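Local structure of cryptochrome DASH (Arabidopsis thaliana, 2J4D) at residues C73-L78 with G121-I126; G174-H179 with Y331-S336; E274-M279 with M389-R394. The protein repairs cyclobutane pyrimidine dimers in single-stranded DNA, using FAD and a folate light antenna, binds DNA without sequence specificity and may serve as a photoreceptor. All blocks are in the same frame, centred on the assembly; numbering follows the deposited sequence.

Contact 1. Residues C73-L78 with G121-I126; sequences CLDPRL and GKPEEI
The amide of Gly121 donates to Leu74 O, with Gly121 N and Leu74 O 2.9 Å apart, while Asp75 CA sends a C-H toward Gly121 O. Next to this join, Cys73 SG rests 3.7 Å from Ile126 CD1, and its CB faces the ring of Pro123. The two segments lie at the C-terminal ends of neighbouring parallel strands, 67-74 and 117-120, of the Rossmann-like photolyase alpha/beta domain, whose helix 147-161 also covers Pro123 and Arg77. Asp75 OD1 accepts from the backbone N of Arg77, an Asx turn, and also from Arg77 NE at 2.8 Å. Arg77 sits in a salt-bridge network: NE and NH2 hold Asp75 side-on, and NH1 and NH2 meet Glu124 end-on, the planes of the last pair only 30° apart. Arg77 NH1 reaches the syn lone pair of Glu124 OE2 at 2.8 Å, and Glu124 OE1 takes Arg77 NH2 at 3.0 Å. A bend at chi2 (-95°) turns the Glu124 carboxylate toward the guanidinium. The extended chain of Lys122 crosses Arg77 at about a right angle, its CG lying over one guanidinium face, 3.7 Å from Arg77 NH2.

Contact 2. Residues G174-H179 with Y331-S336; sequences GSTMYH and YFRFLS. With FAD (flavin-adenine dinucleotide), chain C.
Thr176 OG1, which touches the tip of Phe334, is gripped by two polar groups: it donates to Tyr178 O, with OG1 and that oxygen 2.6 Å apart, and it is also hydrogen-bonded to the indole NE1 of Trp173. The pair belongs to the junction between the alpha/beta domain and the helical FAD-binding domain of the photolyase fold, where the loop following strand 168-172 lies along helix 317-339. Tyr178 O is met a second time, at the edge of the Phe334 ring, whose CZ stands 3.3 Å from this oxygen. OG1 of Thr176 sits between the backbone N and the carbonyl carbon (chi1 59°), which leaves the methyl anti to the carbonyl carbon, against the aliphatic part of Arg333; Thr176 CG2 and Arg333 CG are 3.5 Å apart. Arg333 then bends at chi2 and chi3, carrying one guanidinium face beneath Ser175 OG, 3.8 Å from Arg333 NE, while NH1 is held in a salt bridge by Glu144. One turn earlier on the helix, the Asp330 carboxylate accepts the backbone N-H groups of Met177 and Tyr178. On another side of the helix Phe332 reaches the cofactor with its ring edge, CD2 3.7 Å from FAD N1A of the adenine.

Contact 3. Residues E274-M279 with M389-R394; sequences ETRNGM and MSNRGR. With FAD (flavin-adenine dinucleotide), chain C.
At the edge of the Arg392 guanidinium lies the side-chain amide of Asn277, the two planes turned 60° apart, and Tyr457 is a cation-pi partner of the same guanidinium. Arg392 gets there by curling: its chain bends at chi2 (56°) and again at chi3 (44°), while NH1 is hydrogen-bonded to Gln453. A second guanidinium, that of Arg394, has FAD C3' over the centre of one face, and Met389 O, Ser390 O and FAD N5 at its rim. Arg394 NE and NH2 both bond to Met389 O, NE at 2.7 Å, and a salt bridge from NH2 to Asp422 adds to the grip. Held in this way, Arg394 brings NH1 over one face of the isoalloxazine, 3.2 Å from FAD C4X. These residues open helix 391-404 of the FAD-binding domain, with Ser390 as N-cap: its OG accepts from Gly393 N at 3.0 Å. The type I turn from Thr275 to Gly278 and the Met279 that follows it pack against that start, Met279 CG approaching Ser390 OG to 3.3 Å and Gly278 O lying against Ser390 CB. One water spans the gap, donating to Arg276 O and Gly278 O and accepting from Arg392 N at 3.0 Å, and so satisfies an N-H of the first helical turn. Asn391, next to the cap, lies against the ribityl chain of FAD, its CB 3.4 Å from FAD O2', and on its other flank comes NH2 of Arg276, whose NE is hydrogen-bonded to Tyr272 OH.

Overall arrangement
Two of the three contacts converge on one cofactor, and the third lies wholly within the alpha/beta domain, to which segment 174-179 of contact 2 also belongs. Contacts 2 and 3 both touch FAD: contact 2 at the adenine, contact 3 at the flavin and the ribityl chain. Their centres are 22 Å apart, with nearest atoms about 8 Å apart, and their segments alternate along the chain. Contact 1 closes earlier in the sequence, with its centre 25 Å from that of contact 2 and 36 Å from that of contact 3, on the opposite side of the chain's centre from contact 3. The side chain of Arg77 in contact 1 is about 10 Å from the bound folate. That of Arg333 in contact 2 is about 8 Å from it.

Contact 1. Residues C73-L78 with G121-I126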
loop_
_atom_site.group_PDB
_atom_site.type_symbol
_atom_site.label_atom_id
_atom_site.label_comp_id
_atom_site.label_asym_id
_atom_site.label_seq_id
_atom_site.Cartn_x
_atom_site.Cartn_y
_atom_site.Cartn_z
ATOM N N CYS A 73 -13.817 -6.875 9.176
ATOM C CA CYS A 73 -14.646 -7.795 8.408
ATOM C C CYS A 73 -13.869 -8.302 7.217
ATOM O O CYS A 73 -13.350 -7.518 6.421
ATOM C CB CYS A 73 -15.907 -7.104 7.884
ATOM S SG CYS A 73 -16.964 -6.415 9.157
ATOM N N LEU A 74 -13.777 -9.616 7.090
ATOM C CA LEU A 74 -13.091 -10.161 5.944
ATOM C C LEU A 74 -14.173 -10.212 4.861
ATOM O O LEU A 74 -14.977 -11.144 4.804
ATOM C CB LEU A 74 -12.561 -11.549 6.247
ATOM C CG LEU A 74 -11.582 -11.922 5.143
ATOM C CD1 LEU A 74 -10.213 -11.297 5.399
ATOM C CD2 LEU A 74 -11.485 -13.403 5.098
ATOM N N ASP A 75 -14.188 -9.171 4.033
ATOM C CA ASP A 75 -15.158 -8.980 2.954
ATOM C C ASP A 75 -14.960 -10.017 1.855
ATOM O O ASP A 75 -13.908 -10.053 1.223
ATOM C CB ASP A 75 -14.956 -7.575 2.374
ATOM C CG ASP A 75 -16.106 -7.118 1.493
ATOM O OD1 ASP A 75 -16.679 -7.951 0.764
ATOM O OD2 ASP A 75 -16.414 -5.902 1.525
ATOM N N PRO A 76 -15.971 -10.864 1.604
ATOM C CA PRO A 76 -15.849 -11.889 0.559
ATOM C C PRO A 76 -15.490 -11.335 -0.826
ATOM O O PRO A 76 -14.856 -12.013 -1.638
ATOM C CB PRO A 76 -17.221 -12.579 0.583
ATOM C CG PRO A 76 -18.151 -11.509 1.104
ATOM C CD PRO A 76 -17.321 -10.869 2.198
ATOM N N ARG A 77 -15.882 -10.098 -1.096
ATOM C CA ARG A 77 -15.590 -9.487 -2.385
ATOM C C ARG A 77 -14.086 -9.262 -2.583
ATOM O O ARG A 77 -13.615 -9.169 -3.708
ATOM C CB ARG A 77 -16.353 -8.166 -2.518
ATOM C CG ARG A 77 -17.862 -8.364 -2.635
ATOM C CD ARG A 77 -18.648 -7.083 -2.373
ATOM N NE ARG A 77 -18.485 -6.635 -0.992
ATOM C CZ ARG A 77 -19.394 -5.943 -0.315
ATOM N NH1 ARG A 77 -20.543 -5.610 -0.890
ATOM N NH2 ARG A 77 -19.159 -5.598 0.942
ATOM N N LEU A 78 -13.338 -9.194 -1.483
ATOM C CA LEU A 78 -11.894 -8.980 -1.551
ATOM C C LEU A 78 -11.187 -10.203 -2.145
ATOM O O LEU A 78 -10.043 -10.122 -2.600
ATOM C CB LEU A 78 -11.354 -8.700 -0.147
ATOM C CG LEU A 78 -9.914 -8.205 -0.027
ATOM C CD1 LEU A 78 -9.788 -6.853 -0.714
ATOM C CD2 LEU A 78 -9.530 -8.091 1.444
ATOM N N GLY A 121 -17.441 -11.779 6.196
ATOM C CA GLY A 121 -18.711 -11.378 5.614
ATOM C C GLY A 121 -18.705 -9.922 5.188
ATOM O O GLY A 121 -17.705 -9.228 5.362
ATOM N N LYS A 122 -19.818 -9.459 4.629
ATOM C CA LYS A 122 -19.928 -8.078 4.177
ATOM C C LYS A 122 -20.133 -7.122 5.347
ATOM O O LYS A 122 -20.965 -7.364 6.219
ATOM C CB LYS A 122 -21.095 -7.939 3.197
ATOM C CG LYS A 122 -20.883 -8.689 1.899
ATOM C CD LYS A 122 -22.134 -8.660 1.035
ATOM C CE LYS A 122 -21.914 -9.449 -0.251
ATOM N NZ LYS A 122 -23.137 -9.514 -1.112
ATOM N N PRO A 123 -19.368 -6.019 5.377
ATOM C CA PRO A 123 -19.469 -5.018 6.443
ATOM C C PRO A 123 -20.899 -4.500 6.611
ATOM O O PRO A 123 -21.354 -4.269 7.734
ATOM C CB PRO A 123 -18.533 -3.908 5.967
ATOM C CG PRO A 123 -17.493 -4.650 5.192
ATOM C CD PRO A 123 -18.327 -5.643 4.402
ATOM N N GLU A 124 -21.596 -4.302 5.489
ATOM C CA GLU A 124 -22.961 -3.780 5.533
ATOM C C GLU A 124 -23.937 -4.756 6.168
ATOM O O GLU A 124 -25.066 -4.386 6.482
ATOM C CB GLU A 124 -23.457 -3.379 4.136
ATOM C CG GLU A 124 -23.550 -4.514 3.135
ATOM C CD GLU A 124 -22.307 -4.636 2.267
ATOM O OE1 GLU A 124 -21.192 -4.389 2.774
ATOM O OE2 GLU A 124 -22.445 -4.992 1.076
ATOM N N GLU A 125 -23.515 -6.002 6.348
ATOM C CA GLU A 125 -24.378 -6.989 6.989
ATOM C C GLU A 125 -23.915 -7.210 8.426
ATOM O O GLU A 125 -24.727 -7.268 9.354
ATOM C CB GLU A 125 -24.373 -8.301 6.190
ATOM C CG GLU A 125 -25.186 -8.194 4.895
ATOM C CD GLU A 125 -25.040 -9.391 3.961
ATOM O OE1 GLU A 125 -24.387 -10.386 4.338
ATOM O OE2 GLU A 125 -25.589 -9.331 2.840
ATOM N N ILE A 126 -22.605 -7.285 8.619
ATOM C CA ILE A 126 -22.041 -7.512 9.947
ATOM C C ILE A 126 -22.170 -6.325 10.903
ATOM O O ILE A 126 -22.603 -6.485 12.048
ATOM C CB ILE A 126 -20.547 -7.878 9.848
ATOM C CG1 ILE A 126 -20.393 -9.235 9.160
ATOM C CG2 ILE A 126 -19.913 -7.887 11.234
ATOM C CD1 ILE A 126 -18.981 -9.532 8.718
#

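Contact 2. Residues G174-H179 with Y331-S336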
loop_
_atom_site.group_PDB
_atom_site.type_symbol
_atom_site.label_atom_id
_atom_site.label_comp_id
_atom_site.label_asym_id
_atom_site.label_seq_id
_atom_site.Cartn_x
_atom_site.Cartn_y
_atom_site.Cartn_z
ATOM N N GLY A 174 -8.004 10.245 6.746
ATOM C CA GLY A 174 -6.706 9.823 7.248
ATOM C C GLY A 174 -5.851 9.455 6.053
ATOM O O GLY A 174 -6.044 9.992 4.970
ATOM N N SER A 175 -4.905 8.548 6.250
ATOM C CA SER A 175 -4.030 8.066 5.184
ATOM C C SER A 175 -3.009 9.016 4.547
ATOM O O SER A 175 -1.927 8.568 4.195
ATOM C CB SER A 175 -4.867 7.412 4.064
ATOM O OG SER A 175 -5.599 8.360 3.295
ATOM N N THR A 176 -3.312 10.306 4.404
ATOM C CA THR A 176 -2.351 11.217 3.751
ATOM C C THR A 176 -1.416 12.002 4.670
ATOM O O THR A 176 -1.725 12.210 5.839
ATOM C CB THR A 176 -3.085 12.217 2.851
ATOM O OG1 THR A 176 -4.016 12.967 3.640
ATOM C CG2 THR A 176 -3.826 11.485 1.735
ATOM N N MET A 177 -0.275 12.445 4.135
ATOM C CA MET A 177 0.685 13.196 4.941
ATOM C C MET A 177 0.146 14.599 5.143
ATOM O O MET A 177 0.218 15.143 6.239
ATOM C CB MET A 177 2.059 13.251 4.277
ATOM C CG MET A 177 3.151 13.756 5.218
ATOM S SD MET A 177 4.792 13.301 4.645
ATOM C CE MET A 177 4.911 14.282 3.134
ATOM N N TYR A 178 -0.371 15.184 4.068
ATOM C CA TYR A 178 -1.006 16.486 4.144
ATOM C C TYR A 178 -2.499 16.170 4.241
ATOM O O TYR A 178 -3.027 15.406 3.437
ATOM C CB TYR A 178 -0.733 17.318 2.888
ATOM C CG TYR A 178 0.654 17.900 2.858
ATOM C CD1 TYR A 178 1.694 17.244 2.204
ATOM C CD2 TYR A 178 0.939 19.097 3.518
ATOM C CE1 TYR A 178 2.987 17.765 2.209
ATOM C CE2 TYR A 178 2.233 19.628 3.530
ATOM C CZ TYR A 178 3.249 18.954 2.873
ATOM O OH TYR A 178 4.523 19.469 2.879
ATOM N N HIS A 179 -3.172 16.759 5.220
ATOM C CA HIS A 179 -4.598 16.517 5.426
ATOM C C HIS A 179 -5.464 17.183 4.360
ATOM O O HIS A 179 -5.208 18.316 3.959
ATOM C CB HIS A 179 -5.002 17.017 6.820
ATOM C CG HIS A 179 -6.303 16.463 7.311
ATOM N ND1 HIS A 179 -7.517 16.813 6.763
ATOM C CD2 HIS A 179 -6.579 15.587 8.306
ATOM C CE1 HIS A 179 -8.487 16.178 7.398
ATOM N NE2 HIS A 179 -7.944 15.428 8.341
ATOM N N TYR A 331 -0.598 12.860 -3.542
ATOM C CA TYR A 331 -1.114 13.351 -4.812
ATOM C C TYR A 331 -2.036 12.360 -5.501
ATOM O O TYR A 331 -3.125 12.727 -5.932
ATOM C CB TYR A 331 0.040 13.718 -5.750
ATOM C CG TYR A 331 -0.402 14.344 -7.053
ATOM C CD1 TYR A 331 -1.121 15.541 -7.065
ATOM C CD2 TYR A 331 -0.107 13.737 -8.276
ATOM C CE1 TYR A 331 -1.540 16.119 -8.258
ATOM C CE2 TYR A 331 -0.521 14.306 -9.480
ATOM C CZ TYR A 331 -1.237 15.495 -9.463
ATOM O OH TYR A 331 -1.649 16.062 -10.647
ATOM N N PHE A 332 -1.613 11.106 -5.626
ATOM C CA PHE A 332 -2.482 10.139 -6.288
ATOM C C PHE A 332 -3.744 9.855 -5.482
ATOM O O PHE A 332 -4.798 9.567 -6.050
ATOM C CB PHE A 332 -1.725 8.842 -6.593
ATOM C CG PHE A 332 -0.847 8.938 -7.818
ATOM C CD1 PHE A 332 -1.393 9.290 -9.052
ATOM C CD2 PHE A 332 0.516 8.688 -7.738
ATOM C CE1 PHE A 332 -0.593 9.391 -10.187
ATOM C CE2 PHE A 332 1.331 8.785 -8.868
ATOM C CZ PHE A 332 0.777 9.135 -10.095
ATOM N N ARG A 333 -3.642 9.943 -4.161
ATOM C CA ARG A 333 -4.807 9.711 -3.313
ATOM C C ARG A 333 -5.836 10.824 -3.574
ATOM O O ARG A 333 -7.025 10.549 -3.760
ATOM C CB ARG A 333 -4.377 9.688 -1.836
ATOM C CG ARG A 333 -5.514 9.791 -0.832
ATOM C CD ARG A 333 -6.400 8.567 -0.819
ATOM N NE ARG A 333 -5.694 7.385 -0.336
ATOM C CZ ARG A 333 -6.287 6.231 -0.043
ATOM N NH1 ARG A 333 -7.603 6.103 -0.180
ATOM N NH2 ARG A 333 -5.564 5.201 0.374
ATOM N N PHE A 334 -5.390 12.078 -3.606
ATOM C CA PHE A 334 -6.334 13.172 -3.861
ATOM C C PHE A 334 -6.815 13.121 -5.308
ATOM O O PHE A 334 -7.975 13.398 -5.599
ATOM C CB PHE A 334 -5.692 14.542 -3.574
ATOM C CG PHE A 334 -5.326 14.755 -2.124
ATOM C CD1 PHE A 334 -6.257 14.534 -1.115
ATOM C CD2 PHE A 334 -4.046 15.181 -1.770
ATOM C CE1 PHE A 334 -5.916 14.729 0.231
ATOM C CE2 PHE A 334 -3.695 15.383 -0.427
ATOM C CZ PHE A 334 -4.635 15.153 0.572
ATOM N N LEU A 335 -5.922 12.736 -6.213
ATOM C CA LEU A 335 -6.268 12.658 -7.628
ATOM C C LEU A 335 -7.369 11.620 -7.861
ATOM O O LEU A 335 -8.202 11.782 -8.755
ATOM C CB LEU A 335 -5.015 12.314 -8.440
ATOM C CG LEU A 335 -4.900 12.686 -9.923
ATOM C CD1 LEU A 335 -5.263 14.145 -10.154
ATOM C CD2 LEU A 335 -3.466 12.435 -10.367
ATOM N N SER A 336 -7.391 10.562 -7.054
ATOM C CA SER A 336 -8.418 9.538 -7.219
ATOM C C SER A 336 -9.791 10.167 -7.038
ATOM O O SER A 336 -10.754 9.787 -7.709
ATOM C CB SER A 336 -8.230 8.382 -6.219
ATOM O OG SER A 336 -8.540 8.760 -4.885
HETATM P PA FAD C . 10.387 4.595 -1.828
HETATM O O1A FAD C . 11.098 4.241 -0.583
HETATM O O2A FAD C . 11.151 5.088 -2.999
HETATM O O5B FAD C . 9.251 5.691 -1.518
HETATM C C5B FAD C . 8.753 5.875 -0.174
HETATM C C4B FAD C . 7.221 5.877 -0.227
HETATM O O4B FAD C . 6.801 6.927 -1.096
HETATM C C3B FAD C . 6.593 4.607 -0.790
HETATM O O3B FAD C . 6.523 3.561 0.165
HETATM C C2B FAD C . 5.269 5.125 -1.260
HETATM O O2B FAD C . 4.249 5.133 -0.285
HETATM C C1B FAD C . 5.616 6.523 -1.802
HETATM N N9A FAD C . 5.889 6.588 -3.253
HETATM C C8A FAD C . 7.117 6.564 -3.885
HETATM N N7A FAD C . 7.013 6.649 -5.205
HETATM C C5A FAD C . 5.659 6.739 -5.445
HETATM C C6A FAD C . 4.914 6.844 -6.643
HETATM N N6A FAD C . 5.446 6.904 -7.857
HETATM N N1A FAD C . 3.535 6.904 -6.530
HETATM C C2A FAD C . 2.940 6.845 -5.293
HETATM N N3A FAD C . 3.593 6.744 -4.110
HETATM C C4A FAD C . 4.947 6.681 -4.240
HETATM N N1 FAD C . 2.851 2.296 -4.970
HETATM C C2 FAD C . 1.953 1.828 -4.034
HETATM O O2 FAD C . 2.027 2.168 -2.867
HETATM N N3 FAD C . 0.947 0.946 -4.458
HETATM C C4 FAD C . 0.799 0.507 -5.772
HETATM O O4 FAD C . -0.113 -0.280 -6.085
HETATM C C4X FAD C . 1.726 0.991 -6.728
HETATM N N5 FAD C . 1.655 0.601 -8.074
HETATM C C5X FAD C . 2.499 1.170 -9.030
HETATM C C6 FAD C . 2.345 0.870 -10.390
HETATM C C7 FAD C . 3.183 1.426 -11.384
HETATM C C7M FAD C . 2.961 1.065 -12.832
HETATM C C8 FAD C . 4.228 2.330 -10.971
HETATM C C8M FAD C . 5.179 2.976 -11.966
HETATM C C9 FAD C . 4.392 2.640 -9.606
HETATM C C9A FAD C . 3.541 2.073 -8.611
HETATM N N10 FAD C . 3.686 2.367 -7.223
HETATM C C10 FAD C . 2.743 1.887 -6.286
HETATM C "C1'" FAD C . 4.576 3.490 -6.782
HETATM C "C2'" FAD C . 6.024 3.120 -6.400
HETATM O "O2'" FAD C . 6.610 2.350 -7.435
HETATM C "C3'" FAD C . 6.030 2.324 -5.097
HETATM O "O3'" FAD C . 5.373 3.062 -4.048
HETATM C "C4'" FAD C . 7.432 1.986 -4.559
HETATM O "O4'" FAD C . 8.140 1.170 -5.495
HETATM C "C5'" FAD C . 7.288 1.249 -3.234
HETATM O "O5'" FAD C . 8.580 0.946 -2.702
HETATM P P FAD C . 9.361 1.813 -1.641
HETATM O O1P FAD C . 8.494 1.842 -0.452
HETATM O O2P FAD C . 10.703 1.208 -1.421
HETATM O O3P FAD C . 9.654 3.233 -2.287
#

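Contact 3. Residues E274-M279 with M389-R394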
loop_
_atom_site.group_PDB
_atom_site.type_symbol
_atom_site.label_atom_id
_atom_site.label_comp_id
_atom_site.label_asym_id
_atom_site.label_seq_id
_atom_site.Cartn_x
_atom_site.Cartn_y
_atom_site.Cartn_z
ATOM N N GLU A 274 20.198 8.805 -3.592
ATOM C CA GLU A 274 21.218 8.280 -4.499
ATOM C C GLU A 274 20.969 6.816 -4.876
ATOM O O GLU A 274 21.444 6.349 -5.910
ATOM C CB GLU A 274 22.601 8.381 -3.848
ATOM C CG GLU A 274 22.848 9.664 -3.061
ATOM C CD GLU A 274 24.120 9.603 -2.217
ATOM O OE1 GLU A 274 24.291 10.465 -1.327
ATOM O OE2 GLU A 274 24.951 8.695 -2.443
ATOM N N THR A 275 20.216 6.096 -4.051
ATOM C CA THR A 275 19.979 4.674 -4.301
ATOM C C THR A 275 18.577 4.247 -4.719
ATOM O O THR A 275 18.393 3.122 -5.183
ATOM C CB THR A 275 20.317 3.862 -3.053
ATOM O OG1 THR A 275 19.377 4.185 -2.022
ATOM C CG2 THR A 275 21.720 4.201 -2.553
ATOM N N ARG A 276 17.596 5.136 -4.567
ATOM C CA ARG A 276 16.202 4.801 -4.862
ATOM C C ARG A 276 15.858 4.218 -6.230
ATOM O O ARG A 276 14.757 3.706 -6.416
ATOM C CB ARG A 276 15.297 6.008 -4.581
ATOM C CG ARG A 276 15.565 7.230 -5.443
ATOM C CD ARG A 276 14.494 8.289 -5.186
ATOM N NE ARG A 276 13.175 7.810 -5.594
ATOM C CZ ARG A 276 12.785 7.699 -6.860
ATOM N NH1 ARG A 276 13.612 8.043 -7.842
ATOM N NH2 ARG A 276 11.581 7.222 -7.150
ATOM N N ASN A 277 16.775 4.288 -7.189
ATOM C CA ASN A 277 16.500 3.710 -8.500
ATOM C C ASN A 277 17.090 2.317 -8.638
ATOM O O ASN A 277 17.152 1.768 -9.738
ATOM C CB ASN A 277 17.027 4.601 -9.618
ATOM C CG ASN A 277 16.056 5.698 -9.980
ATOM O OD1 ASN A 277 16.345 6.881 -9.805
ATOM N ND2 ASN A 277 14.889 5.312 -10.485
ATOM N N GLY A 278 17.532 1.754 -7.519
ATOM C CA GLY A 278 18.084 0.410 -7.539
ATOM C C GLY A 278 16.949 -0.579 -7.755
ATOM O O GLY A 278 15.777 -0.192 -7.739
ATOM N N MET A 279 17.277 -1.851 -7.957
ATOM C CA MET A 279 16.241 -2.854 -8.176
ATOM C C MET A 279 16.487 -4.111 -7.360
ATOM O O MET A 279 15.571 -4.902 -7.130
ATOM C CB MET A 279 16.165 -3.232 -9.658
ATOM C CG MET A 279 15.833 -2.078 -10.594
ATOM S SD MET A 279 15.539 -2.626 -12.296
ATOM C CE MET A 279 17.234 -2.903 -12.823
ATOM N N MET A 389 7.989 -5.013 -6.458
ATOM C CA MET A 389 8.803 -4.676 -7.625
ATOM C C MET A 389 9.314 -3.271 -7.361
ATOM O O MET A 389 8.580 -2.443 -6.808
ATOM C CB MET A 389 7.983 -4.690 -8.920
ATOM C CG MET A 389 8.845 -4.515 -10.181
ATOM S SD MET A 389 7.928 -4.367 -11.729
ATOM C CE MET A 389 6.941 -5.898 -11.718
ATOM N N SER A 390 10.567 -3.003 -7.729
ATOM C CA SER A 390 11.145 -1.674 -7.514
ATOM C C SER A 390 10.377 -0.662 -8.348
ATOM O O SER A 390 9.772 -1.018 -9.361
ATOM C CB SER A 390 12.621 -1.628 -7.935
ATOM O OG SER A 390 12.744 -1.770 -9.339
ATOM N N ASN A 391 10.410 0.599 -7.925
ATOM C CA ASN A 391 9.722 1.650 -8.661
ATOM C C ASN A 391 10.256 1.726 -10.097
ATOM O O ASN A 391 9.493 1.894 -11.049
ATOM C CB ASN A 391 9.921 2.995 -7.962
ATOM C CG ASN A 391 9.284 4.142 -8.729
ATOM O OD1 ASN A 391 8.079 4.139 -8.987
ATOM N ND2 ASN A 391 10.095 5.122 -9.110
ATOM N N ARG A 392 11.572 1.606 -10.248
ATOM C CA ARG A 392 12.192 1.654 -11.573
ATOM C C ARG A 392 11.647 0.505 -12.430
ATOM O O ARG A 392 11.279 0.697 -13.584
ATOM C CB ARG A 392 13.718 1.550 -11.427
ATOM C CG ARG A 392 14.505 1.402 -12.727
ATOM C CD ARG A 392 14.226 2.532 -13.704
ATOM N NE ARG A 392 14.219 3.835 -13.043
ATOM C CZ ARG A 392 14.040 4.990 -13.679
ATOM N NH1 ARG A 392 13.861 5.000 -14.993
ATOM N NH2 ARG A 392 14.020 6.135 -13.000
ATOM N N GLY A 393 11.576 -0.688 -11.849
ATOM C CA GLY A 393 11.063 -1.830 -12.584
ATOM C C GLY A 393 9.617 -1.661 -13.016
ATOM O O GLY A 393 9.257 -2.001 -14.150
ATOM N N ARG A 394 8.783 -1.133 -12.122
ATOM C CA ARG A 394 7.374 -0.934 -12.440
ATOM C C ARG A 394 7.199 0.025 -13.611
ATOM O O ARG A 394 6.344 -0.183 -14.470
ATOM C CB ARG A 394 6.617 -0.390 -11.221
ATOM C CG ARG A 394 6.676 -1.289 -10.009
ATOM C CD ARG A 394 5.777 -0.779 -8.861
ATOM N NE ARG A 394 6.254 -1.270 -7.570
ATOM C CZ ARG A 394 5.516 -1.366 -6.470
ATOM N NH1 ARG A 394 4.236 -1.008 -6.490
ATOM N NH2 ARG A 394 6.067 -1.805 -5.340
HETATM P PA FAD C . 10.387 4.595 -1.828
HETATM O O1A FAD C . 11.098 4.241 -0.583
HETATM O O2A FAD C . 11.151 5.088 -2.999
HETATM O O5B FAD C . 9.251 5.691 -1.518
HETATM C C5B FAD C . 8.753 5.875 -0.174
HETATM C C4B FAD C . 7.221 5.877 -0.227
HETATM O O4B FAD C . 6.801 6.927 -1.096
HETATM C C3B FAD C . 6.593 4.607 -0.790
HETATM O O3B FAD C . 6.523 3.561 0.165
HETATM C C2B FAD C . 5.269 5.125 -1.260
HETATM O O2B FAD C . 4.249 5.133 -0.285
HETATM C C1B FAD C . 5.616 6.523 -1.802
HETATM N N9A FAD C . 5.889 6.588 -3.253
HETATM C C8A FAD C . 7.117 6.564 -3.885
HETATM N N7A FAD C . 7.013 6.649 -5.205
HETATM C C5A FAD C . 5.659 6.739 -5.445
HETATM C C6A FAD C . 4.914 6.844 -6.643
HETATM N N6A FAD C . 5.446 6.904 -7.857
HETATM N N1A FAD C . 3.535 6.904 -6.530
HETATM C C2A FAD C . 2.940 6.845 -5.293
HETATM N N3A FAD C . 3.593 6.744 -4.110
HETATM C C4A FAD C . 4.947 6.681 -4.240
HETATM N N1 FAD C . 2.851 2.296 -4.970
HETATM C C2 FAD C . 1.953 1.828 -4.034
HETATM O O2 FAD C . 2.027 2.168 -2.867
HETATM N N3 FAD C . 0.947 0.946 -4.458
HETATM C C4 FAD C . 0.799 0.507 -5.772
HETATM O O4 FAD C . -0.113 -0.280 -6.085
HETATM C C4X FAD C . 1.726 0.991 -6.728
HETATM N N5 FAD C . 1.655 0.601 -8.074
HETATM C C5X FAD C . 2.499 1.170 -9.030
HETATM C C6 FAD C . 2.345 0.870 -10.390
HETATM C C7 FAD C . 3.183 1.426 -11.384
HETATM C C7M FAD C . 2.961 1.065 -12.832
HETATM C C8 FAD C . 4.228 2.330 -10.971
HETATM C C8M FAD C . 5.179 2.976 -11.966
HETATM C C9 FAD C . 4.392 2.640 -9.606
HETATM C C9A FAD C . 3.541 2.073 -8.611
HETATM N N10 FAD C . 3.686 2.367 -7.223
HETATM C C10 FAD C . 2.743 1.887 -6.286
HETATM C "C1'" FAD C . 4.576 3.490 -6.782
HETATM C "C2'" FAD C . 6.024 3.120 -6.400
HETATM O "O2'" FAD C . 6.610 2.350 -7.435
HETATM C "C3'" FAD C . 6.030 2.324 -5.097
HETATM O "O3'" FAD C . 5.373 3.062 -4.048
HETATM C "C4'" FAD C . 7.432 1.986 -4.559
HETATM O "O4'" FAD C . 8.140 1.170 -5.495
HETATM C "C5'" FAD C . 7.288 1.249 -3.234
HETATM O "O5'" FAD C . 8.580 0.946 -2.702
HETATM P P FAD C . 9.361 1.813 -1.641
HETATM O O1P FAD C . 8.494 1.842 -0.452
HETATM O O2P FAD C . 10.703 1.208 -1.421
HETATM O O3P FAD C . 9.654 3.233 -2.287
HETATM O O HOH W 1 13.620 1.757 -8.123
#